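Long-range contacts in argininosuccinate lyase (Chelativorans sp., PDB 6RXA), which is an EDDS lyase, a C-N lyase of the aspartase/fumarase superfamily, here engineered for enantioselective synthesis of chiral precursors of dipeptide sweeteners: residues 45-50 and 108-113; 233-238 and 324-329. The protein carries 2 engineered substitutions. One frame throughout, in Å; residues are numbered along the deposited sequence.

Contact 1 (45-50 and 108-113); sequences QIHRAH and IGRSRN. With FMT (formic acid), chain B; FMT (formic acid), chain D; FMT (formic acid), chain C.
His50 NE2 gives the shorter of the two hydrogen bonds that join these segments, reaching Ile108 O at 2.8 Å. The carbonyl oxygen lies in the imidazole plane. With CG anti to the backbone N (chi1 -177°), the His50 ring extends from helix 35-56 toward the loop. Its face carries the Arg110 side chain: CD sits over the centre of the ring, 3.9 Å from the centroid, a CH-pi contact. The guanidinium runs on nearly parallel to the imidazole, the planes 11° apart, with His50 CD2 over its rim. At the far end Arg110 NH1 donates to His47 ND1, 2.9 Å away. NH1 lies in the His47 ring plane, though ND1 is tilted from the guanidinium plane and the bond is bent; ring and guanidinium stand 69° apart. Arg110 thus has CD over the face of His50 and NH1 at the edge of His47. Tyr88 and His107 add weak bonds to NH2 and NE. Beyond Arg110, Ser111 N-caps helix 112-147, its OG accepting from Asn113 N at 2.9 Å. Ser111, Arg112 and Asn113 bind succinate and fumarate in this protein; here they hold formates, and Arg112 NH1 and NH2 both donate to O1 of one of them (chain D), NH1 at 2.8 Å. Ser281 OG of the second subunit bonds to Arg112 N. The buried contact ties helix 35-56 to the loop entering helix 112-147, with helix 62-79 packing against His47 and helix 451-500 against Ala49.

Contact 2 (233-238 and 324-329); sequences AGWDHV and RVELEP
The N-terminal end of helix 236-262, one of the long helices of this lyase fold, meets the loop before helix 329-348 through its N-cap residue, Trp235, whose indole lies between Val238 and Arg324. Val238 CG2 lies over one face of the indole, and Arg324 CD over the opposite one, 4.1 Å from the centroid of the five-membered ring. The bend of the arginine chain at chi3 (-63°) brings NE to 4.0 Å from Trp235 CE3. The guanidinium follows, lying flat over the CE3-CZ3 side of the six-membered ring as an off-centre cation-pi stack, CZ 4.3 Å from that centroid and the planes 28° apart. At the indole edge Trp235 NE1 donates to Val325 O at 2.9 Å, with an N-H...O angle of 159° and the oxygen near the ring plane; in the conformer given, Glu326 CG also lies at this edge, near Trp235 CZ2. Arg324 NH1 turns to the C-terminal end of helix 228-233, where it bonds to Val232 O and, weakly, to Ala233 O at 3.1 Å; carbonyls at such a helix end would probably attract its positive charge. Farther along, Val238 CG1 touches Leu327 CB at 4.1 Å, the two side chains passing in opposite directions. In one of its two conformers Glu326 OE1 makes a salt bridge with Lys297 of the second subunit, and Ala233 O also accepts from Arg254 of the third subunit. Helix 303-314 packs on Trp235 and Val238 through Ile309, and helix 112-147 touches Val238 and Glu326 through Lys120.

Contact 1 and contact 2 lie on the same side of the chain's centre without touching, their centres 20 Å apart and nearest atoms about 6 Å apart. Helix 112-147 bridges them: it starts in contact 1, and further on its Asn117 bonds to Gly234 O of contact 2. Helix 35-56 contributes to contact 1 and touches Glu326 and Pro329 of contact 2. Three of the binding residues, Ser111, Arg112 and Asn113, belong to contact 1; contact 2 holds none, but its Arg324 side chain is about 7 Å from that of Asn113 and about 10 Å from that of Ser111. Both contacts reach the second subunit, whose Ser280, Lys286 and Asn288, with Thr158 of the third subunit, also bind formates, so subunits share the site.

Contact 1 (45-50 and 108-113)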
loop_
_atom_site.group_PDB
_atom_site.type_symbol
_atom_site.label_atom_id
_atom_site.label_comp_id
_atom_site.label_asym_id
_atom_site.label_seq_id
_atom_site.Cartn_x
_atom_site.Cartn_y
_atom_site.Cartn_z
ATOM N N GLN A 45 31.135 8.186 14.003
ATOM C CA GLN A 45 31.753 9.273 13.255
ATOM C C GLN A 45 31.158 10.614 13.657
ATOM O O GLN A 45 31.884 11.609 13.789
ATOM C CB GLN A 45 31.584 9.033 11.758
ATOM C CG GLN A 45 32.427 7.885 11.243
ATOM C CD GLN A 45 33.917 8.125 11.420
ATOM O OE1 GLN A 45 34.501 8.983 10.757
ATOM N NE2 GLN A 45 34.539 7.365 12.319
ATOM N N ILE A 46 29.842 10.659 13.868
ATOM C CA ILE A 46 29.196 11.899 14.297
ATOM C C ILE A 46 29.741 12.361 15.642
ATOM O O ILE A 46 29.984 13.556 15.845
ATOM C CB ILE A 46 27.667 11.726 14.301
ATOM C CG1 ILE A 46 27.169 11.576 12.858
ATOM C CG2 ILE A 46 26.999 12.870 15.048
ATOM C CD1 ILE A 46 25.732 11.067 12.771
ATOM N N HIS A 47 29.942 11.435 16.582
ATOM C CA HIS A 47 30.501 11.841 17.870
ATOM C C HIS A 47 31.841 12.537 17.675
ATOM O O HIS A 47 32.129 13.558 18.311
ATOM C CB HIS A 47 30.704 10.640 18.790
ATOM C CG HIS A 47 29.460 9.872 19.077
ATOM N ND1 HIS A 47 28.217 10.460 19.145
ATOM C CD2 HIS A 47 29.264 8.549 19.298
ATOM C CE1 HIS A 47 27.309 9.534 19.398
ATOM N NE2 HIS A 47 27.917 8.367 19.489
ATOM N N ARG A 48 32.687 11.981 16.809
ATOM C CA ARG A 48 33.999 12.571 16.567
ATOM C C ARG A 48 33.864 13.945 15.921
ATOM O O ARG A 48 34.530 14.901 16.337
ATOM C CB ARG A 48 34.824 11.626 15.698
ATOM C CG ARG A 48 35.245 10.362 16.430
ATOM C CD ARG A 48 35.989 9.404 15.520
ATOM N NE ARG A 48 36.558 8.292 16.282
ATOM C CZ ARG A 48 35.859 7.248 16.721
ATOM N NH1 ARG A 48 34.562 7.161 16.484
ATOM N NH2 ARG A 48 36.462 6.286 17.402
ATOM N N ALA A 49 33.016 14.063 14.898
ATOM C CA ALA A 49 32.864 15.349 14.222
ATOM C C ALA A 49 32.284 16.404 15.154
ATOM O O ALA A 49 32.723 17.565 15.143
ATOM C CB ALA A 49 31.982 15.197 12.982
ATOM N N HIS A 50 31.280 16.032 15.949
ATOM C CA HIS A 50 30.688 16.983 16.881
ATOM C C HIS A 50 31.726 17.462 17.883
ATOM O O HIS A 50 31.847 18.667 18.144
ATOM C CB HIS A 50 29.504 16.323 17.582
ATOM C CG HIS A 50 28.782 17.238 18.511
ATOM N ND1 HIS A 50 27.968 18.258 18.064
ATOM C CD2 HIS A 50 28.753 17.290 19.861
ATOM C CE1 HIS A 50 27.470 18.899 19.108
ATOM N NE2 HIS A 50 27.936 18.339 20.208
ATOM N N ILE A 108 26.990 18.170 24.671
ATOM C CA ILE A 108 26.687 19.597 24.708
ATOM C C ILE A 108 26.172 20.058 23.351
ATOM O O ILE A 108 26.795 19.814 22.308
ATOM C CB ILE A 108 27.925 20.390 25.155
ATOM C CG1 ILE A 108 28.182 20.169 26.648
ATOM C CG2 ILE A 108 27.731 21.868 24.843
ATOM C CD1 ILE A 108 29.544 20.696 27.124
ATOM N N GLY A 109 25.032 20.741 23.358
ATOM C CA GLY A 109 24.473 21.294 22.140
ATOM C C GLY A 109 23.845 20.298 21.188
ATOM O O GLY A 109 23.583 20.647 20.039
ATOM N N ARG A 110 23.560 19.078 21.640
ATOM C CA ARG A 110 23.129 17.990 20.771
ATOM C C ARG A 110 22.017 17.207 21.451
ATOM O O ARG A 110 21.758 17.356 22.646
ATOM C CB ARG A 110 24.333 17.072 20.472
ATOM C CG ARG A 110 24.121 16.025 19.424
ATOM C CD ARG A 110 25.422 15.274 19.181
ATOM N NE ARG A 110 25.875 14.507 20.336
ATOM C CZ ARG A 110 26.799 13.555 20.250
ATOM N NH1 ARG A 110 27.326 13.270 19.071
ATOM N NH2 ARG A 110 27.171 12.870 21.320
ATOM N N SER A 111 21.348 16.368 20.663
ATOM C CA SER A 111 20.280 15.509 21.143
ATOM C C SER A 111 20.410 14.157 20.470
ATOM O O SER A 111 21.053 14.022 19.425
ATOM C CB SER A 111 18.924 16.148 20.784
ATOM O OG SER A 111 17.804 15.300 20.980
ATOM N N ARG A 112 19.741 13.151 21.034
ATOM C CA ARG A 112 19.540 11.939 20.250
ATOM C C ARG A 112 18.756 12.219 18.965
ATOM O O ARG A 112 18.886 11.463 17.993
ATOM C CB ARG A 112 18.834 10.856 21.072
ATOM C CG ARG A 112 19.743 10.198 22.117
ATOM C CD ARG A 112 19.024 9.084 22.882
ATOM N NE ARG A 112 17.854 9.585 23.608
ATOM C CZ ARG A 112 17.038 8.835 24.343
ATOM N NH1 ARG A 112 17.247 7.538 24.460
ATOM N NH2 ARG A 112 16.001 9.388 24.955
ATOM N N ASN A 113 17.958 13.294 18.925
ATOM C CA ASN A 113 17.080 13.527 17.784
ATOM C C ASN A 113 17.858 13.939 16.542
ATOM O O ASN A 113 17.613 13.404 15.453
ATOM C CB ASN A 113 16.013 14.573 18.123
ATOM C CG ASN A 113 15.095 14.128 19.247
ATOM O OD1 ASN A 113 15.042 12.946 19.602
ATOM N ND2 ASN A 113 14.366 15.077 19.820
HETATM C C FMT B . 16.204 13.281 22.871
HETATM O O1 FMT B . 16.203 14.462 23.185
HETATM O O2 FMT B . 15.947 12.414 23.699
HETATM C C FMT D . 14.370 5.575 25.618
HETATM O O1 FMT D . 15.064 6.535 25.966
HETATM O O2 FMT D . 14.529 5.009 24.533
HETATM C C FMT C . 12.695 13.989 22.913
HETATM O O1 FMT C . 12.084 14.176 23.976
HETATM O O2 FMT C . 12.406 14.571 21.852
#

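Contact 2 (233-238 and 324-329)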
loop_
_atom_site.group_PDB
_atom_site.type_symbol
_atom_site.label_atom_id
_atom_site.label_comp_id
_atom_site.label_asym_id
_atom_site.label_seq_id
_atom_site.Cartn_x
_atom_site.Cartn_y
_atom_site.Cartn_z
ATOM N N ALA A 233 12.248 16.640 12.359
ATOM C CA ALA A 233 10.956 16.154 11.894
ATOM C C ALA A 233 10.986 15.689 10.447
ATOM O O ALA A 233 10.152 14.854 10.056
ATOM C CB ALA A 233 9.899 17.257 12.042
ATOM N N GLY A 234 11.931 16.191 9.663
ATOM C CA GLY A 234 11.973 15.872 8.243
ATOM C C GLY A 234 12.276 14.404 7.994
ATOM O O GLY A 234 13.243 13.847 8.527
ATOM N N TRP A 235 11.462 13.781 7.145
ATOM C CA TRP A 235 11.553 12.356 6.856
ATOM C C TRP A 235 11.205 12.085 5.399
ATOM O O TRP A 235 11.137 10.915 4.996
ATOM C CB TRP A 235 10.575 11.602 7.755
ATOM C CG TRP A 235 10.945 10.183 8.110
ATOM C CD1 TRP A 235 10.321 9.050 7.713
ATOM C CD2 TRP A 235 11.985 9.778 9.003
ATOM N NE1 TRP A 235 10.918 7.947 8.291
ATOM C CE2 TRP A 235 11.946 8.372 9.087
ATOM C CE3 TRP A 235 12.957 10.470 9.724
ATOM C CZ2 TRP A 235 12.852 7.643 9.850
ATOM C CZ3 TRP A 235 13.847 9.747 10.499
ATOM C CH2 TRP A 235 13.791 8.347 10.551
ATOM N N ASP A 236 10.970 13.127 4.595
ATOM C CA ASP A 236 10.468 12.882 3.248
ATOM C C ASP A 236 11.515 12.176 2.395
ATOM O O ASP A 236 11.159 11.451 1.464
ATOM C CB ASP A 236 10.062 14.187 2.567
ATOM C CG ASP A 236 8.778 14.783 3.109
ATOM O OD1 ASP A 236 8.189 14.237 4.067
ATOM O OD2 ASP A 236 8.347 15.801 2.507
ATOM N N HIS A 237 12.807 12.414 2.682
ATOM C CA HIS A 237 13.893 11.736 1.978
ATOM C C HIS A 237 13.862 10.232 2.204
ATOM O O HIS A 237 14.286 9.467 1.326
ATOM C CB HIS A 237 15.239 12.317 2.424
ATOM C CG HIS A 237 15.482 12.236 3.902
ATOM N ND1 HIS A 237 14.749 12.968 4.811
ATOM C CD2 HIS A 237 16.379 11.523 4.627
ATOM C CE1 HIS A 237 15.174 12.701 6.033
ATOM N NE2 HIS A 237 16.174 11.839 5.950
ATOM N N VAL A 238 13.380 9.786 3.366
ATOM C CA VAL A 238 13.265 8.354 3.631
ATOM C C VAL A 238 12.147 7.752 2.785
ATOM O O VAL A 238 12.312 6.701 2.149
ATOM C CB VAL A 238 13.059 8.113 5.139
ATOM C CG1 VAL A 238 13.002 6.641 5.462
ATOM C CG2 VAL A 238 14.175 8.796 5.937
ATOM N N ARG A 324 7.779 6.973 13.514
ATOM C CA ARG A 324 8.045 6.924 12.084
ATOM C C ARG A 324 8.712 5.611 11.709
ATOM O O ARG A 324 9.611 5.129 12.404
ATOM C CB ARG A 324 8.939 8.099 11.692
ATOM C CG ARG A 324 8.237 9.458 11.830
ATOM C CD ARG A 324 9.166 10.640 11.598
ATOM N NE ARG A 324 10.226 10.660 12.608
ATOM C CZ ARG A 324 11.162 11.600 12.726
ATOM N NH1 ARG A 324 11.189 12.639 11.910
ATOM N NH2 ARG A 324 12.078 11.494 13.672
ATOM N N VAL A 325 8.273 5.041 10.598
ATOM C CA VAL A 325 8.843 3.816 10.042
ATOM C C VAL A 325 10.090 4.155 9.234
ATOM O O VAL A 325 10.172 5.206 8.578
ATOM C CB VAL A 325 7.770 3.078 9.218
ATOM C CG1 VAL A 325 8.335 1.886 8.463
ATOM C CG2 VAL A 325 6.644 2.619 10.149
ATOM N N GLU A 326 11.069 3.259 9.301
ATOM C CA GLU A 326 12.382 3.451 8.716
ATOM C C GLU A 326 12.535 2.615 7.449
ATOM O O GLU A 326 11.796 1.650 7.214
ATOM C CB GLU A 326 13.462 3.050 9.728
ATOM C CG GLU A 326 13.520 3.964 10.952
ATOM C CD GLU A 326 13.764 3.223 12.266
ATOM O OE1 GLU A 326 13.215 2.117 12.464
ATOM O OE2 GLU A 326 14.508 3.754 13.110
ATOM N N LEU A 327 13.525 2.987 6.634
ATOM C CA LEU A 327 13.987 2.146 5.538
ATOM C C LEU A 327 15.153 1.308 6.054
ATOM O O LEU A 327 16.182 1.860 6.461
ATOM C CB LEU A 327 14.441 2.982 4.349
ATOM C CG LEU A 327 14.875 2.194 3.112
ATOM C CD1 LEU A 327 13.793 1.236 2.610
ATOM C CD2 LEU A 327 15.300 3.171 1.988
ATOM N N GLU A 328 14.983 0.002 6.067
ATOM C CA GLU A 328 15.898 -0.869 6.793
ATOM C C GLU A 328 16.922 -1.526 5.887
ATOM O O GLU A 328 16.706 -1.712 4.683
ATOM C CB GLU A 328 15.095 -1.941 7.527
ATOM C CG GLU A 328 14.040 -1.313 8.429
ATOM C CD GLU A 328 13.693 -2.146 9.628
ATOM O OE1 GLU A 328 12.493 -2.435 9.822
ATOM O OE2 GLU A 328 14.618 -2.504 10.379
ATOM N N PRO A 329 18.061 -1.905 6.456
ATOM C CA PRO A 329 19.125 -2.510 5.645
ATOM C C PRO A 329 18.672 -3.693 4.808
ATOM O O PRO A 329 19.083 -3.819 3.644
ATOM C CB PRO A 329 20.172 -2.909 6.699
ATOM C CG PRO A 329 19.973 -1.927 7.804
ATOM C CD PRO A 329 18.483 -1.675 7.855
#